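Local coordinates for protein ATPase associated with various cellular activities, AAA_5 (Staphylothermus marinus, PDB 6N0S) that probably hydrolyses ATP as an McrB-type restriction protein and carries an N-terminal EVE-like domain, the part in this structure, that resembles PUA-like RNA-binding proteins, at residues R131-R136 / G163-P168. Residues are numbered along the deposited sequence; the frame is centred on the assembly and turned at random.
Sequences RFFLFR and GRYLVP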
# COMPACT_ATOMS: atom_id res chain seq x y z
N ARG A 131 16.13 -2.08 -6.63
CA ARG A 131 15.88 -0.99 -5.71
C ARG A 131 14.42 -0.96 -5.29
O ARG A 131 13.53 -1.33 -6.06
CB ARG A 131 16.21 0.36 -6.35
CG ARG A 131 17.49 0.40 -7.16
CD ARG A 131 18.68 0.12 -6.28
NE ARG A 131 18.77 1.13 -5.23
CZ ARG A 131 19.43 0.98 -4.09
NH1 ARG A 131 20.06 -0.15 -3.82
NH2 ARG A 131 19.44 1.97 -3.20
N PHE A 132 14.19 -0.40 -4.12
CA PHE A 132 12.92 -0.45 -3.41
C PHE A 132 12.55 0.94 -2.92
O PHE A 132 13.42 1.71 -2.53
CB PHE A 132 13.01 -1.43 -2.21
CG PHE A 132 13.07 -2.85 -2.62
CD1 PHE A 132 14.27 -3.45 -2.96
CD2 PHE A 132 11.91 -3.58 -2.72
CE1 PHE A 132 14.30 -4.74 -3.41
CE2 PHE A 132 11.94 -4.90 -3.14
CZ PHE A 132 13.13 -5.47 -3.50
N PHE A 133 11.26 1.26 -2.97
CA PHE A 133 10.73 2.48 -2.38
C PHE A 133 10.06 2.17 -1.05
O PHE A 133 9.61 1.04 -0.81
CB PHE A 133 9.74 3.19 -3.34
CG PHE A 133 8.46 2.45 -3.60
CD1 PHE A 133 7.38 2.56 -2.75
CD2 PHE A 133 8.32 1.67 -4.73
CE1 PHE A 133 6.19 1.89 -3.03
CE2 PHE A 133 7.14 1.00 -5.00
CZ PHE A 133 6.08 1.11 -4.15
N LEU A 134 9.99 3.20 -0.19
CA LEU A 134 9.37 3.10 1.12
C LEU A 134 8.72 4.43 1.48
O LEU A 134 9.39 5.46 1.49
CB LEU A 134 10.40 2.75 2.18
CG LEU A 134 9.95 2.69 3.64
CD1 LEU A 134 8.85 1.72 3.82
CD2 LEU A 134 11.14 2.30 4.45
N PHE A 135 7.45 4.38 1.83
CA PHE A 135 6.75 5.51 2.42
C PHE A 135 6.30 5.12 3.82
O PHE A 135 5.71 4.05 4.02
CB PHE A 135 5.53 5.91 1.58
CG PHE A 135 5.88 6.45 0.21
CD1 PHE A 135 6.41 7.72 0.07
CD2 PHE A 135 5.68 5.69 -0.91
CE1 PHE A 135 6.71 8.23 -1.17
CE2 PHE A 135 6.00 6.20 -2.15
CZ PHE A 135 6.52 7.49 -2.27
N ARG A 136 6.54 6.00 4.78
CA ARG A 136 6.02 5.81 6.13
C ARG A 136 4.64 6.46 6.21
O ARG A 136 4.50 7.64 5.92
CB ARG A 136 6.97 6.41 7.16
CG ARG A 136 8.25 5.60 7.33
CD ARG A 136 9.29 6.37 8.11
NE ARG A 136 10.06 5.50 8.98
CZ ARG A 136 11.21 4.91 8.64
NH1 ARG A 136 11.73 5.10 7.44
NH2 ARG A 136 11.84 4.15 9.52
N GLY A 163 -2.82 -6.77 -11.24
CA GLY A 163 -1.37 -6.67 -11.17
C GLY A 163 -0.83 -5.40 -10.59
O GLY A 163 0.35 -5.09 -10.79
N ARG A 164 -1.67 -4.60 -9.93
CA ARG A 164 -1.23 -3.33 -9.38
C ARG A 164 -0.98 -3.45 -7.89
O ARG A 164 -1.58 -4.27 -7.22
CB ARG A 164 -2.29 -2.26 -9.62
CG ARG A 164 -2.65 -2.04 -11.09
CD ARG A 164 -1.61 -1.30 -11.80
NE ARG A 164 -2.02 -1.01 -13.17
CZ ARG A 164 -1.23 -0.37 -14.04
NH1 ARG A 164 -0.01 0.02 -13.66
NH2 ARG A 164 -1.65 -0.15 -15.28
N TYR A 165 -0.16 -2.54 -7.37
CA TYR A 165 0.03 -2.39 -5.94
C TYR A 165 -0.60 -1.11 -5.41
O TYR A 165 -1.28 -1.13 -4.39
CB TYR A 165 1.55 -2.43 -5.60
CG TYR A 165 1.86 -2.12 -4.14
CD1 TYR A 165 1.23 -2.77 -3.10
CD2 TYR A 165 2.80 -1.14 -3.82
CE1 TYR A 165 1.52 -2.46 -1.79
CE2 TYR A 165 3.08 -0.83 -2.52
CZ TYR A 165 2.44 -1.49 -1.51
OH TYR A 165 2.71 -1.18 -0.20
N LEU A 166 -0.39 0.02 -6.07
CA LEU A 166 -1.01 1.29 -5.69
C LEU A 166 -1.78 1.86 -6.86
O LEU A 166 -1.23 1.99 -7.96
CB LEU A 166 0.05 2.29 -5.25
CG LEU A 166 0.87 1.86 -4.05
CD1 LEU A 166 2.15 2.71 -3.90
CD2 LEU A 166 -0.02 1.96 -2.84
N VAL A 167 -3.06 2.18 -6.64
CA VAL A 167 -3.86 2.76 -7.72
C VAL A 167 -4.53 4.05 -7.24
O VAL A 167 -4.95 4.14 -6.08
CB VAL A 167 -4.90 1.76 -8.25
CG1 VAL A 167 -4.20 0.55 -8.93
CG2 VAL A 167 -5.80 1.29 -7.11
N PRO A 168 -4.67 5.03 -8.13
CA PRO A 168 -5.35 6.28 -7.80
C PRO A 168 -6.85 6.08 -7.86
O PRO A 168 -7.35 5.32 -8.69
CB PRO A 168 -4.87 7.22 -8.92
CG PRO A 168 -4.78 6.31 -10.08
CD PRO A 168 -4.32 4.98 -9.56
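F133 and Y165 meet rim to rim in the interior of an EVE-like, PUA-related domain, and they illustrate how two separate β-sheets can be joined by apolar side chains. F133 comes from the central strand of a small antiparallel sheet, while Y165 lies just before L166, where the edge strand 166-169 of the larger mixed sheet begins. The two side chains pass one another heading opposite ways, with CZ of F133 lying 3.9 Å from CE2 of Y165. Each ring offers its edge, the touching atom close to the other's plane, so the contact is edge to edge. With CG of Y165 anti to the backbone N (chi1 173°), its ring is carried toward F133. L166 adds a second, oblique approach: its CD1 methyl stands 4.2 Å from CE1 of F133. Its other methyl, CD2, lies over one face of the tyrosine, 4.2 Å from its plane and nearer the ring's margin than its centre. Y42, from helix 39-52, stacks on the ring of F133. The phenol is tied down beyond the contact, since OH of Y165 hydrogen-bonds both to W32 N, in the strand beside F133, and to OE2 of E15.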